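PDB 3TCS: racemase, putative from Roseobacter denitrificans, which probably catalyses a magnesium-dependent lyase or racemase reaction, as a member of the mandelate racemase/muconate lactonizing enzyme family. Local coordinates for residues B[229-234]-B[255-260]; B[244-249]-B[273-278]. All coordinates share one frame; numbering follows the deposited sequence.

Interaction 1 of 2, residues B[229-234]-B[255-260]; sequences HFEEPC and GGEQDC. With MG (magnesium ion), chain J; DAL (D-alanine), chain L.
Glu231 and Glu257 meet through a shared magnesium ion at the C-terminal mouth of the TIM barrel, the enolase-superfamily metal site, where Glu231 ending strand 229-231 and Glu257 in the turn after strand 252-255 each supply a carboxylate. Glu231 OE2 and Glu257 OE1 each bind the ion at 2.0 Å, and Asp205 completes the protein ligands. The two oxygens lie 2.8 Å apart, a closeness the cation makes tolerable, and their carboxylate planes are turned 72° apart. D-alanine chelates it too, through N and O. Glu231 CG stands anti to the backbone N (chi1 -168°) on an extended chain, carrying OE2 to the metal and leaving OE1 for a salt bridge with Lys167 and a nearly straight hydrogen bond (172°) from His229 NE2. Glu257 OE2 is salt-bridged to Lys94 of the second subunit.

In the second shell, Glu232 OE2 bonds Ser208, while OE1 lies 2.8 Å from the metal-bound water, a likely donor although other acceptors compete for its protons. Replacing Glu232 by an alanine would probably leave Ser208 without its mate and that water less firmly held. A second water donates to Glu232 OE1 (2.9 Å) and accepts from Gly256 N at 2.7 Å.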
ATOM      1  N   HIS B 229      21.927  17.898  -7.322  1.00  9.47           N
ATOM      2  CA  HIS B 229      20.928  16.890  -6.980  1.00  9.24           C
ATOM      3  C   HIS B 229      19.568  17.549  -6.706  1.00  8.12           C
ATOM      4  O   HIS B 229      19.444  18.356  -5.795  1.00  9.47           O
ATOM      5  CB  HIS B 229      21.494  16.157  -5.752  1.00  9.15           C
ATOM      6  CG  HIS B 229      20.606  15.109  -5.162  1.00 10.50           C
ATOM      7  ND1 HIS B 229      21.006  13.796  -5.039  1.00 10.83           N
ATOM      8  CD2 HIS B 229      19.421  15.202  -4.516  1.00 10.89           C
ATOM      9  CE1 HIS B 229      20.111  13.129  -4.334  1.00 10.95           C
ATOM     10  NE2 HIS B 229      19.139  13.958  -4.001  1.00 11.87           N
ATOM     11  N   PHE B 230      18.568  17.216  -7.522  1.00  6.54           N
ATOM     12  CA  PHE B 230      17.213  17.765  -7.397  1.00  6.87           C
ATOM     13  C   PHE B 230      16.274  16.595  -7.106  1.00  8.08           C
ATOM     14  O   PHE B 230      15.873  15.852  -8.010  1.00  7.56           O
ATOM     15  CB  PHE B 230      16.825  18.471  -8.707  1.00  6.97           C
ATOM     16  CG  PHE B 230      15.547  19.274  -8.630  1.00  7.26           C
ATOM     17  CD1 PHE B 230      14.903  19.494  -7.416  1.00  8.68           C
ATOM     18  CD2 PHE B 230      15.007  19.835  -9.783  1.00  9.14           C
ATOM     19  CE1 PHE B 230      13.736  20.263  -7.354  1.00  7.80           C
ATOM     20  CE2 PHE B 230      13.847  20.604  -9.737  1.00  6.32           C
ATOM     21  CZ  PHE B 230      13.209  20.821  -8.521  1.00  8.57           C
ATOM     22  N   GLU B 231      15.914  16.446  -5.835  1.00  7.28           N
ATOM     23  CA  GLU B 231      15.085  15.328  -5.405  1.00  7.85           C
ATOM     24  C   GLU B 231      13.575  15.526  -5.360  1.00  8.37           C
ATOM     25  O   GLU B 231      13.078  16.551  -4.884  1.00  9.90           O
ATOM     26  CB  GLU B 231      15.568  14.857  -4.030  1.00  7.45           C
ATOM     27  CG  GLU B 231      14.989  13.529  -3.567  1.00 10.98           C
ATOM     28  CD  GLU B 231      15.718  12.990  -2.344  1.00 11.73           C
ATOM     29  OE1 GLU B 231      16.923  13.285  -2.203  1.00 11.78           O
ATOM     30  OE2 GLU B 231      15.101  12.259  -1.542  1.00  9.83           O
ATOM     31  N   GLU B 232      12.867  14.512  -5.858  1.00  6.49           N
ATOM     32  CA  GLU B 232      11.406  14.466  -5.874  1.00  8.08           C
ATOM     33  C   GLU B 232      10.761  15.802  -6.237  1.00  9.24           C
ATOM     34  O   GLU B 232      10.010  16.386  -5.449  1.00  7.97           O
ATOM     35  CB  GLU B 232      10.912  13.993  -4.505  1.00  8.40           C
ATOM     36  CG  GLU B 232       9.529  13.376  -4.513  1.00  8.08           C
ATOM     37  CD  GLU B 232       9.166  12.778  -3.164  1.00 11.42           C
ATOM     38  OE1 GLU B 232       9.939  11.931  -2.673  1.00 12.15           O
ATOM     39  OE2 GLU B 232       8.117  13.153  -2.598  1.00 12.06           O
ATOM     40  N   PRO B 233      11.040  16.302  -7.447  1.00  8.70           N
ATOM     41  CA  PRO B 233      10.471  17.578  -7.879  1.00  8.99           C
ATOM     42  C   PRO B 233       8.948  17.589  -7.972  1.00 11.61           C
ATOM     43  O   PRO B 233       8.310  18.581  -7.615  1.00 10.98           O
ATOM     44  CB  PRO B 233      11.131  17.809  -9.236  1.00  9.78           C
ATOM     45  CG  PRO B 233      11.361  16.418  -9.744  1.00  9.56           C
ATOM     46  CD  PRO B 233      11.867  15.706  -8.510  1.00  9.36           C
ATOM     47  N   CYS B 234       8.376  16.482  -8.447  1.00 10.07           N
ATOM     48  CA  CYS B 234       6.928  16.369  -8.618  1.00 11.42           C
ATOM     49  C   CYS B 234       6.324  15.247  -7.784  1.00 11.03           C
ATOM     50  O   CYS B 234       7.047  14.404  -7.248  1.00 11.21           O
ATOM     51  CB  CYS B 234       6.602  16.100 -10.092  1.00 11.06           C
ATOM     52  SG  CYS B 234       7.356  17.247 -11.263  1.00 13.76           S
ATOM     53  N   GLY B 255      14.726  10.232  -7.016  1.00 11.10           N
ATOM     54  CA  GLY B 255      13.477   9.897  -6.353  1.00 10.32           C
ATOM     55  C   GLY B 255      13.305   8.410  -6.106  1.00 10.21           C
ATOM     56  O   GLY B 255      14.158   7.608  -6.496  1.00  8.08           O
ATOM     57  N   GLY B 256      12.207   8.058  -5.440  1.00  9.49           N
ATOM     58  CA  GLY B 256      11.899   6.665  -5.168  1.00  9.45           C
ATOM     59  C   GLY B 256      11.732   6.277  -3.711  1.00  9.29           C
ATOM     60  O   GLY B 256      11.327   5.153  -3.426  1.00  8.33           O
ATOM     61  N   GLU B 257      11.995   7.194  -2.783  1.00  7.42           N
ATOM     62  CA  GLU B 257      11.909   6.835  -1.368  1.00  9.66           C
ATOM     63  C   GLU B 257      10.575   6.273  -0.876  1.00  9.77           C
ATOM     64  O   GLU B 257      10.566   5.439   0.031  1.00 11.22           O
ATOM     65  CB  GLU B 257      12.337   8.007  -0.482  1.00  8.35           C
ATOM     66  CG  GLU B 257      11.370   9.169  -0.443  1.00 11.61           C
ATOM     67  CD  GLU B 257      11.974  10.366   0.254  1.00 13.32           C
ATOM     68  OE1 GLU B 257      13.047  10.822  -0.192  1.00 11.06           O
ATOM     69  OE2 GLU B 257      11.383  10.844   1.245  1.00 13.76           O
ATOM     70  N   GLN B 258       9.460   6.712  -1.458  1.00  9.78           N
ATOM     71  CA  GLN B 258       8.148   6.202  -1.041  1.00 11.40           C
ATOM     72  C   GLN B 258       7.678   5.001  -1.854  1.00 12.08           C
ATOM     73  O   GLN B 258       6.586   4.479  -1.624  1.00 12.52           O
ATOM     74  CB  GLN B 258       7.069   7.278  -1.150  1.00 11.33           C
ATOM     75  CG  GLN B 258       7.102   8.351  -0.084  1.00 12.46           C
ATOM     76  CD  GLN B 258       7.986   9.527  -0.454  1.00 14.41           C
ATOM     77  OE1 GLN B 258       8.317   9.735  -1.623  1.00 14.20           O
ATOM     78  NE2 GLN B 258       8.356  10.314   0.541  1.00 11.23           N
ATOM     79  N   ASP B 259       8.485   4.562  -2.811  1.00 10.57           N
ATOM     80  CA  ASP B 259       8.091   3.424  -3.628  1.00 11.44           C
ATOM     81  C   ASP B 259       8.437   2.093  -2.978  1.00 10.25           C
ATOM     82  O   ASP B 259       9.604   1.785  -2.747  1.00  9.11           O
ATOM     83  CB  ASP B 259       8.723   3.550  -5.010  1.00 11.30           C
ATOM     84  CG  ASP B 259       8.110   4.680  -5.808  1.00 15.23           C
ATOM     85  OD1 ASP B 259       7.004   4.479  -6.357  1.00 17.71           O
ATOM     86  OD2 ASP B 259       8.709   5.779  -5.864  1.00 16.11           O
ATOM     87  N   CYS B 260       7.404   1.308  -2.675  1.00 11.02           N
ATOM     88  CA  CYS B 260       7.585   0.007  -2.033  1.00 11.82           C
ATOM     89  C   CYS B 260       7.123  -1.139  -2.927  1.00 12.76           C
ATOM     90  O   CYS B 260       7.191  -2.304  -2.533  1.00 12.23           O
ATOM     91  CB  CYS B 260       6.797  -0.040  -0.721  1.00 12.29           C
ATOM     92  SG  CYS B 260       5.000   0.074  -0.939  1.00 16.50           S
TER
HETATM   93 MG    MG J 368      13.645  12.771  -0.246  1.00 10.98          MG
HETATM   94  N   DAL L 370      15.258  12.343   1.432  1.00 11.02           N
HETATM   95  CA  DAL L 370      14.582  13.200   2.423  1.00 13.70           C
HETATM   96  CB  DAL L 370      15.032  12.844   3.833  1.00  9.29           C
HETATM   97  C   DAL L 370      13.106  13.017   2.322  1.00 13.37           C
HETATM   98  O   DAL L 370      12.542  13.259   1.304  1.00 20.29           O
HETATM   99  O   HOH W   1      10.463  10.040  -4.804  1.00 14.31           O
HETATM  100  O   HOH W   2      11.935  13.325  -1.333  1.00 10.81           O

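Interaction 2 of 2, residues B[244-249]-B[273-278]. With MG (magnesium ion), chain K.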
ATOM      1  N   GLN B 244       9.452  14.223 -17.150  1.00 13.61           N
ATOM      2  CA  GLN B 244       9.487  15.447 -17.950  1.00 15.17           C
ATOM      3  C   GLN B 244      10.574  16.371 -17.412  1.00 13.75           C
ATOM      4  O   GLN B 244      11.323  16.985 -18.172  1.00 12.42           O
ATOM      5  CB  GLN B 244       8.136  16.159 -17.883  1.00 16.88           C
ATOM      6  CG  GLN B 244       7.961  17.240 -18.934  1.00 21.06           C
ATOM      7  CD  GLN B 244       6.699  18.046 -18.729  1.00 22.06           C
ATOM      8  OE1 GLN B 244       5.654  17.504 -18.363  1.00 21.74           O
ATOM      9  NE2 GLN B 244       6.783  19.349 -18.974  1.00 22.27           N
ATOM     10  N   VAL B 245      10.652  16.458 -16.089  1.00 12.63           N
ATOM     11  CA  VAL B 245      11.645  17.294 -15.428  1.00 11.03           C
ATOM     12  C   VAL B 245      13.043  16.741 -15.695  1.00 10.99           C
ATOM     13  O   VAL B 245      13.949  17.472 -16.095  1.00  9.95           O
ATOM     14  CB  VAL B 245      11.386  17.347 -13.906  1.00 10.52           C
ATOM     15  CG1 VAL B 245      12.413  18.254 -13.227  1.00 10.53           C
ATOM     16  CG2 VAL B 245       9.975  17.856 -13.644  1.00  8.71           C
ATOM     17  N   THR B 246      13.215  15.445 -15.464  1.00 10.17           N
ATOM     18  CA  THR B 246      14.494  14.793 -15.700  1.00 11.27           C
ATOM     19  C   THR B 246      14.962  15.068 -17.135  1.00 12.31           C
ATOM     20  O   THR B 246      16.116  15.432 -17.367  1.00 11.45           O
ATOM     21  CB  THR B 246      14.372  13.266 -15.492  1.00 12.29           C
ATOM     22  OG1 THR B 246      13.979  13.004 -14.141  1.00 11.70           O
ATOM     23  CG2 THR B 246      15.692  12.567 -15.776  1.00 11.74           C
ATOM     24  N   ASP B 247      14.056  14.908 -18.093  1.00 12.75           N
ATOM     25  CA  ASP B 247      14.400  15.123 -19.495  1.00 14.27           C
ATOM     26  C   ASP B 247      14.752  16.571 -19.829  1.00 14.25           C
ATOM     27  O   ASP B 247      15.623  16.823 -20.663  1.00 14.82           O
ATOM     28  CB  ASP B 247      13.257  14.650 -20.405  1.00 15.44           C
ATOM     29  CG  ASP B 247      13.084  13.132 -20.391  1.00 18.95           C
ATOM     30  OD1 ASP B 247      14.038  12.423 -20.011  1.00 19.25           O
ATOM     31  OD2 ASP B 247      12.001  12.646 -20.773  1.00 18.39           O
ATOM     32  N   ALA B 248      14.095  17.520 -19.167  1.00 14.10           N
ATOM     33  CA  ALA B 248      14.334  18.939 -19.427  1.00 13.44           C
ATOM     34  C   ALA B 248      15.562  19.529 -18.740  1.00 14.55           C
ATOM     35  O   ALA B 248      16.186  20.452 -19.266  1.00 13.92           O
ATOM     36  CB  ALA B 248      13.102  19.749 -19.036  1.00 14.14           C
ATOM     37  N   LEU B 249      15.907  18.994 -17.574  1.00 11.72           N
ATOM     38  CA  LEU B 249      17.034  19.497 -16.798  1.00 13.10           C
ATOM     39  C   LEU B 249      18.335  18.723 -16.944  1.00 13.58           C
ATOM     40  O   LEU B 249      18.331  17.514 -17.187  1.00 12.89           O
ATOM     41  CB  LEU B 249      16.662  19.522 -15.317  1.00 11.68           C
ATOM     42  CG  LEU B 249      15.518  20.438 -14.890  1.00 12.35           C
ATOM     43  CD1 LEU B 249      15.298  20.283 -13.389  1.00 11.65           C
ATOM     44  CD2 LEU B 249      15.861  21.884 -15.231  1.00 11.64           C
ATOM     45  N   ALA B 273      12.733   7.528 -15.511  1.00  9.72           N
ATOM     46  CA  ALA B 273      12.045   8.689 -14.961  1.00 10.59           C
ATOM     47  C   ALA B 273      12.954   9.577 -14.113  1.00  9.35           C
ATOM     48  O   ALA B 273      12.679  10.761 -13.946  1.00  9.84           O
ATOM     49  CB  ALA B 273      10.826   8.243 -14.146  1.00  8.80           C
ATOM     50  N   VAL B 274      14.021   8.998 -13.567  1.00  9.13           N
ATOM     51  CA  VAL B 274      14.976   9.741 -12.749  1.00  8.82           C
ATOM     52  C   VAL B 274      16.397   9.344 -13.150  1.00  9.61           C
ATOM     53  O   VAL B 274      16.591   8.386 -13.902  1.00  8.84           O
ATOM     54  CB  VAL B 274      14.800   9.442 -11.234  1.00  9.99           C
ATOM     55  CG1 VAL B 274      13.407   9.858 -10.770  1.00  9.40           C
ATOM     56  CG2 VAL B 274      15.039   7.961 -10.962  1.00  9.43           C
ATOM     57  N   ASP B 275      17.384  10.077 -12.645  1.00  8.38           N
ATOM     58  CA  ASP B 275      18.785   9.794 -12.945  1.00  9.66           C
ATOM     59  C   ASP B 275      19.443   8.972 -11.840  1.00  8.58           C
ATOM     60  O   ASP B 275      20.454   8.306 -12.067  1.00  8.21           O
ATOM     61  CB  ASP B 275      19.554  11.101 -13.109  1.00 10.11           C
ATOM     62  CG  ASP B 275      18.963  11.980 -14.181  1.00 13.28           C
ATOM     63  OD1 ASP B 275      19.008  11.573 -15.361  1.00 11.83           O
ATOM     64  OD2 ASP B 275      18.442  13.065 -13.842  1.00 11.78           O
ATOM     65  N   ILE B 276      18.870   9.044 -10.642  1.00  8.21           N
ATOM     66  CA  ILE B 276      19.387   8.327  -9.477  1.00  8.14           C
ATOM     67  C   ILE B 276      18.192   7.750  -8.724  1.00  7.25           C
ATOM     68  O   ILE B 276      17.209   8.454  -8.498  1.00  7.56           O
ATOM     69  CB  ILE B 276      20.148   9.287  -8.523  1.00  8.08           C
ATOM     70  CG1 ILE B 276      21.291   9.978  -9.276  1.00  8.44           C
ATOM     71  CG2 ILE B 276      20.669   8.517  -7.311  1.00  6.92           C
ATOM     72  CD1 ILE B 276      22.062  10.989  -8.452  1.00  8.98           C
ATOM     73  N   VAL B 277      18.266   6.473  -8.356  1.00  8.31           N
ATOM     74  CA  VAL B 277      17.173   5.835  -7.623  1.00  7.06           C
ATOM     75  C   VAL B 277      17.461   5.931  -6.134  1.00  6.74           C
ATOM     76  O   VAL B 277      18.616   5.827  -5.716  1.00  5.50           O
ATOM     77  CB  VAL B 277      17.005   4.359  -8.039  1.00  8.84           C
ATOM     78  CG1 VAL B 277      16.583   4.290  -9.503  1.00 10.79           C
ATOM     79  CG2 VAL B 277      18.300   3.605  -7.827  1.00  9.45           C
ATOM     80  N   GLN B 278      16.411   6.123  -5.341  1.00  5.28           N
ATOM     81  CA  GLN B 278      16.561   6.296  -3.902  1.00  6.41           C
ATOM     82  C   GLN B 278      15.645   5.461  -3.028  1.00  6.90           C
ATOM     83  O   GLN B 278      14.806   5.992  -2.302  1.00  8.17           O
ATOM     84  CB  GLN B 278      16.359   7.767  -3.551  1.00  6.50           C
ATOM     85  CG  GLN B 278      17.300   8.693  -4.286  1.00  7.95           C
ATOM     86  CD  GLN B 278      17.160  10.117  -3.808  1.00  9.94           C
ATOM     87  OE1 GLN B 278      16.183  10.798  -4.131  1.00 13.21           O
ATOM     88  NE2 GLN B 278      18.125  10.573  -3.017  1.00  9.37           N
TER
HETATM   89 MG    MG K 369      18.158  15.479 -17.350  1.00 14.56          MG
HETATM   90  O   HOH W   3      18.265  15.601 -19.369  1.00 11.64           O
HETATM   91  O   HOH W   4      18.314  13.342 -17.424  1.00 12.91           O
HETATM   92  O   HOH W   5      18.296  15.268 -15.168  1.00 13.23           O
HETATM   93  O   HOH W   6      20.410  15.349 -17.278  1.00 15.39           O
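Thr246, near the C-terminal end of helix 239-248, meets the loop residues Ala273, Val274 and Asp275 that lead into strand 276-277, on the outer side of the TIM barrel at the end away from the active site. The tight part is a single hydrogen bond beside a methyl contact; the looser part is a hydrated magnesium ion.

On the close-packed side, Thr246 OG1 donates to Ala273 O over 2.6 Å. The hydroxyl reaches the carbonyl oxygen at a C=O...donor angle of 135° and tilted 32° from the carbonyl plane. Thr242 O, one helical turn back, is also within hydrogen-bonding distance, so the two carbonyls must share or compete for one proton; the bond to Ala273 O joins helix to loop. With OG1 beside the backbone N (chi1 -61°), the methyl CG2 falls anti to that N and is directed at the carboxylate of Asp275, 3.4 Å from OD2 and nearly as close to OD1. Thr246 and Asp275 reach this meeting from opposite directions, and Val253 of strand 252-255 packs against the threonine.

Toward the second magnesium the direct contacts give way to water. Thr246 O and Leu249 O bind the ion at the end of the helix, where backbone carbonyls are no longer all used by helical bonds, and four waters fill its remaining positions. Asp275 does not touch the metal; it is an outer-sphere partner, and its negative charge probably favours the cation nearby. Asp275 OD2 has a second partner in Val253 N, which should limit rotation of the carboxylate. Two of the metal waters bridge the gap, one donating to Asp275 OD1 at 2.8 Å and the other to Asp275 OD2 at 2.6 Å.

Followed from the N terminus, the chain has already laid down the N-terminal domain and the barrel strands 132-139, 165-169 and 201-205 when it reaches strand 229-231. It then runs through helix 239-248 to strand 252-255, and interaction 1 closes this beta-alpha-beta unit when residues 255-260 come alongside. Interaction 2 opens within the same unit, on the helix, and closes one strand later at 273-278, after helix 262-270. The two closures therefore cross rather than nest, and interlock two successive units of the barrel. Interaction 1 belongs to the active-site mouth, interaction 2 to the outer layer. Between them, Cys234 SG packs on Val245 CG2 at 3.6 Å, joining the first segment of each.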